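Local coordinates for putative DD-carboxypeptidase TP_0574 (Treponema pallidum, PDB 1O75), which is a penicillin-binding membrane lipoprotein with zinc-stimulated carboxypeptidase activity that may decrease the cross-linking of peptidoglycan, at residues H60-Q65 / V129-R134; E72-K77 / K146-K151; E76-K81 / W93-D98; V101-R106 / S136-D141. The protein carries 2 engineered substitutions. All coordinates share one frame; numbering follows the deposited sequence. Where two conformers were deposited one is given.

Interaction 1 of 4, residues H60-Q65 / V129-R134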
loop_
_atom_site.group_PDB
_atom_site.type_symbol
_atom_site.label_atom_id
_atom_site.label_comp_id
_atom_site.label_asym_id
_atom_site.label_seq_id
_atom_site.Cartn_x
_atom_site.Cartn_y
_atom_site.Cartn_z
ATOM N N HIS B 60 -2.679 10.408 13.149
ATOM C CA HIS B 60 -2.658 8.974 12.881
ATOM C C HIS B 60 -1.430 8.335 13.503
ATOM O O HIS B 60 -1.487 7.216 13.988
ATOM C CB HIS B 60 -2.699 8.697 11.382
ATOM C CG HIS B 60 -4.000 9.067 10.743
ATOM N ND1 HIS B 60 -4.306 8.755 9.435
ATOM C CD2 HIS B 60 -5.067 9.750 11.228
ATOM C CE1 HIS B 60 -5.505 9.230 9.140
ATOM N NE2 HIS B 60 -5.988 9.838 10.210
ATOM N N GLY B 61 -0.319 9.058 13.488
ATOM C CA GLY B 61 0.892 8.529 14.083
ATOM C C GLY B 61 0.727 8.490 15.595
ATOM O O GLY B 61 1.287 7.620 16.277
ATOM N N ALA B 62 -0.054 9.432 16.124
ATOM C CA ALA B 62 -0.270 9.490 17.557
ATOM C C ALA B 62 -0.920 8.200 18.054
ATOM O O ALA B 62 -0.527 7.676 19.080
ATOM C CB ALA B 62 -1.123 10.709 17.926
ATOM N N PHE B 63 -1.910 7.687 17.331
ATOM C CA PHE B 63 -2.562 6.447 17.745
ATOM C C PHE B 63 -1.555 5.303 17.819
ATOM O O PHE B 63 -1.526 4.535 18.776
ATOM C CB PHE B 63 -3.662 6.044 16.748
ATOM C CG PHE B 63 -4.148 4.631 16.943
ATOM C CD1 PHE B 63 -5.025 4.318 17.984
ATOM C CD2 PHE B 63 -3.711 3.602 16.102
ATOM C CE1 PHE B 63 -5.465 2.992 18.190
ATOM C CE2 PHE B 63 -4.142 2.276 16.295
ATOM C CZ PHE B 63 -5.022 1.967 17.339
ATOM N N ARG B 64 -0.749 5.174 16.777
ATOM C CA ARG B 64 0.271 4.107 16.734
ATOM C C ARG B 64 1.293 4.206 17.854
ATOM O O ARG B 64 1.687 3.189 18.423
ATOM C CB ARG B 64 1.018 4.146 15.407
ATOM C CG ARG B 64 0.149 3.842 14.203
ATOM C CD ARG B 64 0.937 4.037 12.910
ATOM N NE ARG B 64 -0.003 4.210 11.828
ATOM C CZ ARG B 64 -0.062 5.280 11.051
ATOM N NH1 ARG B 64 0.780 6.284 11.226
ATOM N NH2 ARG B 64 -0.988 5.345 10.108
ATOM N N GLN B 65 1.724 5.417 18.189
ATOM C CA GLN B 65 2.741 5.563 19.237
ATOM C C GLN B 65 2.270 5.520 20.684
ATOM O O GLN B 65 3.074 5.312 21.586
ATOM C CB GLN B 65 3.522 6.853 19.013
ATOM C CG GLN B 65 4.291 6.873 17.697
ATOM C CD GLN B 65 5.031 8.169 17.515
ATOM O OE1 GLN B 65 6.178 8.310 17.959
ATOM N NE2 GLN B 65 4.369 9.147 16.900
ATOM N N VAL B 129 -5.729 9.980 27.675
ATOM C CA VAL B 129 -6.801 9.542 26.793
ATOM C C VAL B 129 -6.260 8.400 25.953
ATOM O O VAL B 129 -5.032 8.245 25.813
ATOM C CB VAL B 129 -7.278 10.652 25.853
ATOM C CG1 VAL B 129 -7.735 11.852 26.669
ATOM C CG2 VAL B 129 -6.176 11.043 24.874
ATOM N N ALA B 130 -7.166 7.585 25.426
ATOM C CA ALA B 130 -6.793 6.472 24.569
ATOM C C ALA B 130 -7.351 6.823 23.199
ATOM O O ALA B 130 -8.572 6.825 22.994
ATOM C CB ALA B 130 -7.393 5.173 25.077
ATOM N N LEU B 131 -6.460 7.150 22.264
ATOM C CA LEU B 131 -6.879 7.520 20.922
ATOM C C LEU B 131 -7.445 6.297 20.206
ATOM O O LEU B 131 -7.066 5.156 20.503
ATOM C CB LEU B 131 -5.686 8.079 20.130
ATOM C CG LEU B 131 -5.007 9.305 20.772
ATOM C CD1 LEU B 131 -3.831 9.795 19.900
ATOM C CD2 LEU B 131 -6.038 10.433 20.920
ATOM N N ALA B 132 -8.360 6.537 19.271
ATOM C CA ALA B 132 -8.953 5.456 18.483
ATOM C C ALA B 132 -8.111 5.310 17.232
ATOM O O ALA B 132 -7.428 6.244 16.834
ATOM C CB ALA B 132 -10.398 5.808 18.081
ATOM N N ASP B 133 -8.189 4.151 16.600
ATOM C CA ASP B 133 -7.429 3.887 15.389
ATOM C C ASP B 133 -7.737 4.978 14.376
ATOM O O ASP B 133 -8.898 5.317 14.176
ATOM C CB ASP B 133 -7.824 2.513 14.829
ATOM C CG ASP B 133 -6.794 1.948 13.867
ATOM O OD1 ASP B 133 -6.079 2.725 13.203
ATOM O OD2 ASP B 133 -6.718 0.715 13.759
ATOM N N ARG B 134 -6.703 5.506 13.717
ATOM C CA ARG B 134 -6.842 6.576 12.726
ATOM C C ARG B 134 -7.490 7.841 13.313
ATOM O O ARG B 134 -8.103 8.632 12.591
ATOM C CB ARG B 134 -7.669 6.101 11.519
ATOM C CG ARG B 134 -7.033 4.950 10.712
ATOM C CD ARG B 134 -7.820 4.688 9.438
ATOM N NE ARG B 134 -9.228 4.425 9.743
ATOM C CZ ARG B 134 -9.699 3.286 10.249
ATOM N NH1 ARG B 134 -8.878 2.268 10.508
ATOM N NH2 ARG B 134 -10.995 3.173 10.528
HETATM O O HOH W 1 -3.775 5.541 13.059
#
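G61 O is the best-held polar atom here, gripped twice by one residue: Q65 N closes a helical i to i+4 bond to G61 O at 2.9 Å, and the side-chain Q65 NE2 folds back to the same G61 O in a weak bond of 3.5 Å. Against this single short helix, 60-65, lies the irregular chain 129-134, with F63 reaching from the helix onto the loop. CG of F63 stands anti to the backbone N (chi1 167°), which carries the ring out to the loop backbone. D133 CA sits 3.4 Å above the centroid of the F63 ring, only 6° off its normal, a CH-pi contact over the face. The D133 carboxylate continues this layer, stacked at 12° to the ring plane. L131 O lies at the ring's edge, in plane, 3.3 Å from F63 CD1. In the fold, the connection between strands 120-124 and 137-140 packs along one flank of helix 60-65; I120 and F122 of the former strand, with F67 edge-to-face, complete the surroundings of the F63 ring. Farther along, A62 CB presses tightly on L131 CD1 at 3.5 Å, and L131 N is bonded to the side chain of Q66. At the H60-R134 end, a water donates to H60 O at 3.0 Å and accepts weakly from R134 N at 3.0 Å. R134 has a left-handed backbone, and its CA lies 3.9 Å above the plane of the H60 imidazole, toward the rim of that ring, which meets H58 edge-to-face.

Interaction 2 of 4, residues E72-K77 / K146-K151; sequences EVLGEK and KITNVK. With XE (xenon), chain G.
Peptide planes, not rings, are the flat groups that matter here. L74 O receives two N-H groups in its own carbonyl plane: T148 N at 2.7 Å, almost straight (177°), and N149 N at 3.2 Å, on a lone pair. By contrast, L74 N meets N149 O from 33° above that carbonyl's plane. T148 and N149 thus face L74 together, a classic beta bulge in the antiparallel pair 72-77 and 146-151. Past it, G75 and I147 form a close non-hydrogen-bonded pair, and E76 pairs with K146 by two backbone bonds. On the face of V73 and V150, CG1 of V73 meets CG2 of V150 at 3.8 Å, with A62 packed on both. At the bulge, E76 CG crosses T148 CG2 at about a right angle, 3.6 Å away, and a water links E76 OE2 to T148 OG1; the second subunit takes E76 through S387 and K146 through S375. E72 and K151 run side by side, but H153 bonds the E72 carboxylate. Xenon rests against E72, L74 and K151, 3.7 Å from both E72 O and K151 CB; M104 completes its pocket. Contacts this long, to carbon and to backbone atoms already bonded, are consistent with a gas atom held mainly by dispersion and polarisation.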
loop_
_atom_site.group_PDB
_atom_site.type_symbol
_atom_site.label_atom_id
_atom_site.label_comp_id
_atom_site.label_asym_id
_atom_site.label_seq_id
_atom_site.Cartn_x
_atom_site.Cartn_y
_atom_site.Cartn_z
ATOM N N GLU B 72 2.218 12.998 23.978
ATOM C CA GLU B 72 1.280 14.066 24.328
ATOM C C GLU B 72 0.766 14.606 23.008
ATOM O O GLU B 72 1.517 14.694 22.025
ATOM C CB GLU B 72 1.949 15.223 25.088
ATOM C CG GLU B 72 2.376 14.896 26.502
ATOM C CD GLU B 72 3.047 16.084 27.168
ATOM O OE1 GLU B 72 4.069 16.573 26.646
ATOM O OE2 GLU B 72 2.544 16.540 28.206
ATOM N N VAL B 73 -0.512 14.961 22.971
ATOM C CA VAL B 73 -1.081 15.531 21.772
ATOM C C VAL B 73 -1.739 16.853 22.131
ATOM O O VAL B 73 -2.220 17.041 23.250
ATOM C CB VAL B 73 -2.128 14.588 21.111
ATOM C CG1 VAL B 73 -1.433 13.348 20.570
ATOM C CG2 VAL B 73 -3.174 14.175 22.120
ATOM N N LEU B 74 -1.707 17.771 21.180
ATOM C CA LEU B 74 -2.304 19.089 21.317
ATOM C C LEU B 74 -3.404 19.161 20.267
ATOM O O LEU B 74 -3.196 18.745 19.123
ATOM C CB LEU B 74 -1.272 20.171 21.006
ATOM C CG LEU B 74 -1.786 21.611 21.055
ATOM C CD1 LEU B 74 -1.960 22.008 22.518
ATOM C CD2 LEU B 74 -0.793 22.558 20.366
ATOM N N GLY B 75 -4.562 19.696 20.647
ATOM C CA GLY B 75 -5.658 19.817 19.700
ATOM C C GLY B 75 -6.413 21.130 19.807
ATOM O O GLY B 75 -6.321 21.822 20.831
ATOM N N GLU B 76 -7.150 21.478 18.751
ATOM C CA GLU B 76 -7.934 22.712 18.725
ATOM C C GLU B 76 -9.410 22.378 18.868
ATOM O O GLU B 76 -9.899 21.395 18.291
ATOM C CB GLU B 76 -7.736 23.464 17.414
ATOM C CG GLU B 76 -6.307 23.739 17.075
ATOM C CD GLU B 76 -6.153 24.480 15.771
ATOM O OE1 GLU B 76 -6.990 24.291 14.862
ATOM O OE2 GLU B 76 -5.179 25.241 15.646
ATOM N N LYS B 77 -10.122 23.204 19.625
ATOM C CA LYS B 77 -11.545 22.971 19.841
ATOM C C LYS B 77 -12.315 22.833 18.542
ATOM O O LYS B 77 -12.183 23.649 17.623
ATOM C CB LYS B 77 -12.173 24.101 20.669
ATOM C CG LYS B 77 -13.637 23.812 21.017
ATOM C CD LYS B 77 -14.315 25.062 21.553
ATOM C CE LYS B 77 -15.803 24.855 21.765
ATOM N NZ LYS B 77 -16.453 26.172 22.097
ATOM N N LYS B 146 -9.505 18.723 17.712
ATOM C CA LYS B 146 -8.842 18.152 16.546
ATOM C C LYS B 146 -7.323 18.186 16.775
ATOM O O LYS B 146 -6.741 19.256 16.979
ATOM C CB LYS B 146 -9.174 18.970 15.305
ATOM C CG LYS B 146 -8.443 18.543 14.025
ATOM C CD LYS B 146 -8.858 19.437 12.873
ATOM C CE LYS B 146 -7.743 19.690 11.867
ATOM N NZ LYS B 146 -7.856 18.840 10.646
ATOM N N ILE B 147 -6.695 17.014 16.739
ATOM C CA ILE B 147 -5.248 16.907 16.940
ATOM C C ILE B 147 -4.468 17.778 15.965
ATOM O O ILE B 147 -4.728 17.763 14.761
ATOM C CB ILE B 147 -4.800 15.434 16.799
ATOM C CG1 ILE B 147 -5.384 14.632 17.961
ATOM C CG2 ILE B 147 -3.239 15.342 16.759
ATOM C CD1 ILE B 147 -5.242 13.118 17.839
ATOM N N THR B 148 -3.534 18.575 16.477
ATOM C CA THR B 148 -2.718 19.405 15.591
ATOM C C THR B 148 -1.206 19.187 15.783
ATOM O O THR B 148 -0.410 19.468 14.881
ATOM C CB THR B 148 -2.995 20.902 15.788
ATOM O OG1 THR B 148 -2.760 21.248 17.160
ATOM C CG2 THR B 148 -4.432 21.235 15.392
ATOM N N ASN B 149 -0.818 18.702 16.961
ATOM C CA ASN B 149 0.595 18.465 17.260
ATOM C C ASN B 149 0.745 17.252 18.142
ATOM O O ASN B 149 -0.166 16.897 18.894
ATOM C CB ASN B 149 1.217 19.660 18.000
ATOM C CG ASN B 149 1.180 20.932 17.196
ATOM O OD1 ASN B 149 2.111 21.247 16.453
ATOM N ND2 ASN B 149 0.079 21.670 17.325
ATOM N N VAL B 150 1.916 16.622 18.059
ATOM C CA VAL B 150 2.206 15.459 18.875
ATOM C C VAL B 150 3.628 15.626 19.389
ATOM O O VAL B 150 4.497 16.160 18.691
ATOM C CB VAL B 150 2.100 14.154 18.065
ATOM C CG1 VAL B 150 2.408 12.963 18.961
ATOM C CG2 VAL B 150 0.681 14.023 17.484
ATOM N N LYS B 151 3.855 15.183 20.614
ATOM C CA LYS B 151 5.169 15.290 21.225
ATOM C C LYS B 151 5.448 13.930 21.834
ATOM O O LYS B 151 4.655 13.437 22.634
ATOM C CB LYS B 151 5.150 16.387 22.299
ATOM C CG LYS B 151 6.472 16.627 23.003
ATOM C CD LYS B 151 6.383 17.817 23.948
ATOM C CE LYS B 151 7.497 17.782 24.984
ATOM N NZ LYS B 151 7.413 18.907 25.984
HETATM XE XE XE G . 2.011 18.352 21.950
HETATM O O HOH W 2 -2.906 24.034 17.172
#

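Interaction 3 of 4, residues E76-K81 / W93-D98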
loop_
_atom_site.group_PDB
_atom_site.type_symbol
_atom_site.label_atom_id
_atom_site.label_comp_id
_atom_site.label_asym_id
_atom_site.label_seq_id
_atom_site.Cartn_x
_atom_site.Cartn_y
_atom_site.Cartn_z
ATOM N N GLU B 76 -7.150 21.478 18.751
ATOM C CA GLU B 76 -7.934 22.712 18.725
ATOM C C GLU B 76 -9.410 22.378 18.868
ATOM O O GLU B 76 -9.899 21.395 18.291
ATOM C CB GLU B 76 -7.736 23.464 17.414
ATOM C CG GLU B 76 -6.307 23.739 17.075
ATOM C CD GLU B 76 -6.153 24.480 15.771
ATOM O OE1 GLU B 76 -6.990 24.291 14.862
ATOM O OE2 GLU B 76 -5.179 25.241 15.646
ATOM N N LYS B 77 -10.122 23.204 19.625
ATOM C CA LYS B 77 -11.545 22.971 19.841
ATOM C C LYS B 77 -12.315 22.833 18.542
ATOM O O LYS B 77 -12.183 23.649 17.623
ATOM C CB LYS B 77 -12.173 24.101 20.669
ATOM C CG LYS B 77 -13.637 23.812 21.017
ATOM C CD LYS B 77 -14.315 25.062 21.553
ATOM C CE LYS B 77 -15.803 24.855 21.765
ATOM N NZ LYS B 77 -16.453 26.172 22.097
ATOM N N VAL B 78 -13.111 21.773 18.466
ATOM C CA VAL B 78 -13.938 21.522 17.281
ATOM C C VAL B 78 -15.239 22.339 17.360
ATOM O O VAL B 78 -15.932 22.289 18.374
ATOM C CB VAL B 78 -14.319 20.032 17.193
ATOM C CG1 VAL B 78 -15.387 19.833 16.139
ATOM C CG2 VAL B 78 -13.067 19.193 16.859
ATOM N N LEU B 79 -15.542 23.065 16.286
ATOM C CA LEU B 79 -16.742 23.888 16.158
ATOM C C LEU B 79 -17.770 23.156 15.300
ATOM O O LEU B 79 -18.982 23.335 15.461
ATOM C CB LEU B 79 -16.402 25.234 15.516
ATOM C CG LEU B 79 -15.494 26.121 16.369
ATOM C CD1 LEU B 79 -15.144 27.365 15.594
ATOM C CD2 LEU B 79 -16.203 26.480 17.684
ATOM N N SER B 80 -17.297 22.342 14.360
ATOM C CA SER B 80 -18.231 21.561 13.546
ATOM C C SER B 80 -17.492 20.457 12.835
ATOM O O SER B 80 -16.279 20.540 12.642
ATOM C CB SER B 80 -18.942 22.434 12.505
ATOM O OG SER B 80 -18.104 22.715 11.404
ATOM N N LYS B 81 -18.207 19.403 12.481
ATOM C CA LYS B 81 -17.567 18.337 11.743
ATOM C C LYS B 81 -18.591 17.594 10.906
ATOM O O LYS B 81 -19.792 17.614 11.211
ATOM C CB LYS B 81 -16.785 17.409 12.669
ATOM C CG LYS B 81 -17.553 16.573 13.646
ATOM C CD LYS B 81 -16.564 15.559 14.204
ATOM C CE LYS B 81 -17.189 14.546 15.122
ATOM N NZ LYS B 81 -16.151 13.594 15.627
ATOM N N TRP B 93 -13.462 12.180 9.232
ATOM C CA TRP B 93 -14.134 13.449 9.526
ATOM C C TRP B 93 -13.399 14.686 9.056
ATOM O O TRP B 93 -12.175 14.734 9.099
ATOM C CB TRP B 93 -14.381 13.543 11.034
ATOM C CG TRP B 93 -15.388 12.543 11.478
ATOM C CD1 TRP B 93 -16.739 12.732 11.562
ATOM C CD2 TRP B 93 -15.159 11.140 11.708
ATOM N NE1 TRP B 93 -17.368 11.528 11.811
ATOM C CE2 TRP B 93 -16.423 10.537 11.903
ATOM C CE3 TRP B 93 -14.007 10.334 11.759
ATOM C CZ2 TRP B 93 -16.573 9.154 12.146
ATOM C CZ3 TRP B 93 -14.155 8.953 12.003
ATOM C CH2 TRP B 93 -15.433 8.384 12.190
ATOM N N GLU B 94 -14.162 15.685 8.609
ATOM C CA GLU B 94 -13.615 16.949 8.139
ATOM C C GLU B 94 -14.121 17.934 9.200
ATOM O O GLU B 94 -15.278 17.876 9.608
ATOM C CB GLU B 94 -14.114 17.247 6.741
ATOM C CG GLU B 94 -13.245 16.488 5.735
ATOM C CD GLU B 94 -13.923 16.254 4.430
ATOM O OE1 GLU B 94 -13.261 15.703 3.518
ATOM O OE2 GLU B 94 -15.114 16.619 4.321
ATOM N N TYR B 95 -13.241 18.824 9.636
ATOM C CA TYR B 95 -13.530 19.720 10.741
ATOM C C TYR B 95 -13.399 21.209 10.534
ATOM O O TYR B 95 -12.787 21.688 9.583
ATOM C CB TYR B 95 -12.572 19.418 11.894
ATOM C CG TYR B 95 -12.507 18.005 12.399
ATOM C CD1 TYR B 95 -13.233 17.628 13.517
ATOM C CD2 TYR B 95 -11.647 17.058 11.818
ATOM C CE1 TYR B 95 -13.113 16.360 14.065
ATOM C CE2 TYR B 95 -11.523 15.767 12.363
ATOM C CZ TYR B 95 -12.259 15.432 13.486
ATOM O OH TYR B 95 -12.188 14.180 14.059
ATOM N N GLU B 96 -13.959 21.920 11.514
ATOM C CA GLU B 96 -13.874 23.368 11.618
ATOM C C GLU B 96 -13.462 23.507 13.083
ATOM O O GLU B 96 -14.036 22.849 13.969
ATOM C CB GLU B 96 -15.227 24.021 11.360
ATOM C CG GLU B 96 -15.129 25.513 11.129
ATOM C CD GLU B 96 -16.483 26.155 10.872
ATOM O OE1 GLU B 96 -17.247 25.614 10.036
ATOM O OE2 GLU B 96 -16.774 27.203 11.501
ATOM N N THR B 97 -12.439 24.309 13.357
ATOM C CA THR B 97 -11.990 24.440 14.737
ATOM C C THR B 97 -11.782 25.887 15.140
ATOM O O THR B 97 -11.795 26.772 14.319
ATOM C CB THR B 97 -10.641 23.748 14.951
ATOM O OG1 THR B 97 -9.621 24.528 14.307
ATOM C CG2 THR B 97 -10.657 22.339 14.350
ATOM N N ASP B 98 -11.559 26.092 16.428
ATOM C CA ASP B 98 -11.290 27.428 16.958
ATOM C C ASP B 98 -9.831 27.344 17.404
ATOM O O ASP B 98 -9.531 26.740 18.431
ATOM C CB ASP B 98 -12.189 27.696 18.168
ATOM C CG ASP B 98 -11.988 29.092 18.758
ATOM O OD1 ASP B 98 -10.979 29.751 18.408
ATOM O OD2 ASP B 98 -12.841 29.512 19.577
HETATM O O HOH W 3 -15.152 28.295 20.728
#
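Strands 69-85 and 91-98 pair here as a beta hairpin, its antiparallel ladder interrupted by a classic bulge at L79 and S80, which both face E96. E96 O takes L79 N at 2.8 Å from 31° above its carbonyl plane, and S80 N more weakly; E96 N returns a bond to S80 O. The tight part lies on the side of V78, K81, Y95 and T97. V78 CG2 touches Y95 CD1 at 3.7 Å, and K81 CD lies alongside Y95 CE1 at 3.5 Å, while the Y95 hydroxyl reaches S136. K81 extends onward so that its NZ stands 4.4 Å from the centroid of the W93 five-membered ring, 16° off the normal: a cation-pi contact in one of the two W93 conformers. E144 gives the same ammonium a salt bridge, and a xenon touches both K81 and W93. E94 forms a salt bridge to R401 of the second subunit. Toward the other end, T97 OG1, in the crowded position between backbone N and carbonyl carbon (chi1 72°), donates to E76 OE1 at 2.7 Å from above the carboxylate plane; the other E76 oxygen is bonded to S387 of the second subunit. The opposite face is looser: S80 OG is only weakly engaged with the exposed E96 side chain. L79, at the corner, rests its CD1 on T97 O and D98 CB. D98 N still bonds K77 O firmly, at 2.8 Å. Beyond, where D98 OD1 is bonded to S100, one water accepts from K77 NZ at 2.8 Å and donates to D98 OD2 at 2.9 Å.

Interaction 4 of 4, residues V101-R106 / S136-D141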
loop_
_atom_site.group_PDB
_atom_site.type_symbol
_atom_site.label_atom_id
_atom_site.label_comp_id
_atom_site.label_asym_id
_atom_site.label_seq_id
_atom_site.Cartn_x
_atom_site.Cartn_y
_atom_site.Cartn_z
ATOM N N VAL B 101 -8.706 28.033 21.217
ATOM C CA VAL B 101 -9.024 27.183 22.350
ATOM C C VAL B 101 -8.343 25.830 22.143
ATOM O O VAL B 101 -8.785 25.017 21.330
ATOM C CB VAL B 101 -10.556 27.005 22.498
ATOM C CG1 VAL B 101 -10.871 26.148 23.712
ATOM C CG2 VAL B 101 -11.221 28.378 22.638
ATOM N N THR B 102 -7.255 25.604 22.871
ATOM C CA THR B 102 -6.522 24.354 22.736
ATOM C C THR B 102 -6.435 23.585 24.043
ATOM O O THR B 102 -6.696 24.111 25.122
ATOM C CB THR B 102 -5.106 24.609 22.218
ATOM O OG1 THR B 102 -4.372 25.367 23.189
ATOM C CG2 THR B 102 -5.149 25.392 20.905
ATOM N N LYS B 103 -6.074 22.321 23.938
ATOM C CA LYS B 103 -5.944 21.474 25.098
ATOM C C LYS B 103 -4.818 20.492 24.788
ATOM O O LYS B 103 -4.644 20.088 23.639
ATOM C CB LYS B 103 -7.249 20.721 25.333
ATOM C CG LYS B 103 -7.328 20.005 26.663
ATOM C CD LYS B 103 -7.514 20.986 27.835
ATOM C CE LYS B 103 -8.895 21.636 27.813
ATOM N NZ LYS B 103 -9.217 22.362 29.088
ATOM N N MET B 104 -4.051 20.127 25.809
ATOM C CA MET B 104 -2.959 19.178 25.643
ATOM C C MET B 104 -3.173 18.056 26.638
ATOM O O MET B 104 -3.393 18.297 27.820
ATOM C CB MET B 104 -1.606 19.851 25.899
ATOM C CG MET B 104 -0.406 18.958 25.581
ATOM S SD MET B 104 1.177 19.787 25.821
ATOM C CE MET B 104 1.212 20.870 24.398
ATOM N N VAL B 105 -3.125 16.824 26.154
ATOM C CA VAL B 105 -3.325 15.678 27.009
ATOM C C VAL B 105 -2.313 14.621 26.664
ATOM O O VAL B 105 -1.686 14.682 25.613
ATOM C CB VAL B 105 -4.739 15.059 26.791
ATOM C CG1 VAL B 105 -5.827 16.085 27.146
ATOM C CG2 VAL B 105 -4.898 14.623 25.326
ATOM N N ARG B 106 -2.150 13.664 27.563
ATOM C CA ARG B 106 -1.272 12.543 27.314
ATOM C C ARG B 106 -2.145 11.515 26.575
ATOM O O ARG B 106 -3.327 11.372 26.891
ATOM C CB ARG B 106 -0.776 11.950 28.638
ATOM C CG ARG B 106 0.114 12.900 29.433
ATOM C CD ARG B 106 0.770 12.195 30.618
ATOM N NE ARG B 106 -0.160 11.999 31.725
ATOM C CZ ARG B 106 -0.646 12.982 32.478
ATOM N NH1 ARG B 106 -0.288 14.243 32.253
ATOM N NH2 ARG B 106 -1.501 12.707 33.456
ATOM N N SER B 136 -8.344 11.490 14.680
ATOM C CA SER B 136 -7.981 12.818 14.233
ATOM C C SER B 136 -8.361 13.824 15.330
ATOM O O SER B 136 -8.109 15.013 15.209
ATOM C CB SER B 136 -8.696 13.133 12.921
ATOM O OG SER B 136 -10.073 12.828 13.062
ATOM N N SER B 137 -8.953 13.331 16.407
ATOM C CA SER B 137 -9.354 14.208 17.510
ATOM C C SER B 137 -9.388 13.413 18.801
ATOM O O SER B 137 -9.235 12.193 18.787
ATOM C CB SER B 137 -10.754 14.780 17.237
ATOM O OG SER B 137 -11.722 13.741 17.336
ATOM N N PHE B 138 -9.595 14.109 19.916
ATOM C CA PHE B 138 -9.694 13.476 21.224
ATOM C C PHE B 138 -10.714 14.228 22.100
ATOM O O PHE B 138 -11.043 15.374 21.824
ATOM C CB PHE B 138 -8.314 13.423 21.917
ATOM C CG PHE B 138 -7.710 14.773 22.200
ATOM C CD1 PHE B 138 -7.986 15.438 23.394
ATOM C CD2 PHE B 138 -6.851 15.372 21.282
ATOM C CE1 PHE B 138 -7.417 16.671 23.668
ATOM C CE2 PHE B 138 -6.275 16.607 21.544
ATOM C CZ PHE B 138 -6.557 17.262 22.738
ATOM N N MET B 139 -11.189 13.573 23.151
ATOM C CA MET B 139 -12.182 14.157 24.056
ATOM C C MET B 139 -11.627 14.614 25.400
ATOM O O MET B 139 -10.880 13.888 26.057
ATOM C CB MET B 139 -13.292 13.145 24.353
ATOM C CG MET B 139 -14.084 12.681 23.167
ATOM S SD MET B 139 -15.005 13.992 22.408
ATOM C CE MET B 139 -15.545 13.143 20.882
ATOM N N VAL B 140 -12.023 15.812 25.812
ATOM C CA VAL B 140 -11.625 16.365 27.101
ATOM C C VAL B 140 -12.883 16.959 27.740
ATOM O O VAL B 140 -13.446 17.936 27.235
ATOM C CB VAL B 140 -10.562 17.473 26.956
ATOM C CG1 VAL B 140 -10.232 18.063 28.319
ATOM C CG2 VAL B 140 -9.311 16.902 26.342
ATOM N N ASP B 141 -13.313 16.364 28.849
ATOM C CA ASP B 141 -14.511 16.814 29.547
ATOM C C ASP B 141 -15.665 16.923 28.576
ATOM O O ASP B 141 -16.297 17.967 28.479
ATOM C CB ASP B 141 -14.307 18.182 30.208
ATOM C CG ASP B 141 -13.358 18.128 31.382
ATOM O OD1 ASP B 141 -13.473 17.178 32.190
ATOM O OD2 ASP B 141 -12.508 19.043 31.497
#
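Strand segments 101-106 and 137-140 cross almost perpendicularly, at 91°, with their axes 8.9 Å apart at closest approach, too far for backbone pairing, so side chains make almost all of the contact. K103 and V105 point across from one strand, F138 and V140 from the other. F138 holds CG in the crowded position between backbone N and carbonyl carbon (chi1 62°), and its ring meets V105 tip to tip. V105 CG2 stands 3.9 Å from the centroid of the F138 ring, over the face but displaced toward the rim, in a CH-pi contact; its nearest ring atom is F138 CE1, 3.6 Å from V105 CG2. In the plane of the same ring, K103 O lies at the edge, 3.5 Å from F138 CZ, so the aromatic C-H side is turned to the carbonyl of K103, a residue whose backbone is bonded to G75. V140 CG2 meets V105 CG1 at 3.7 Å and K103 CG at 3.7 Å. K103 bends at chi2 and chi3, bringing its aliphatic chain over V140, with K103 CE 3.8 Å from V140 CG1. The ammonium K103 NZ ends 5.3 Å from D141 OD2, where a weak attraction is possible, though too long for a salt bridge. V73 packs on V105 and the F138 ring, I147 on the F138 ring, while M104 points away, to the xenon it shares with E72, L74 and K151. The arrangement is consistent with orthogonal packing of strands within a curled sheet, around a largely apolar interior.

In the fold
Interactions 2 and 3 share strand 69-85 and are stitched by backbone hydrogen bonds, each with a classic bulge, whereas interactions 1 and 4 work by side chains against a loop or a crossed strand. Apolar contacts link 1, 2 and 4 into one interior: A62 packs on V73 and V150, L131 on F138 and I147, and V129 on V105. Interaction 3 lies farthest from the chain's centre, at about 29 Å between centres, and its chemistry is the richest in charged side chains; with interaction 2 it also meets the second subunit. K77 N, shared by 2 and 3, bonds V101 O of 4, and the hydroxyls of Y95 and S136 are bonded, tying 3 to 4.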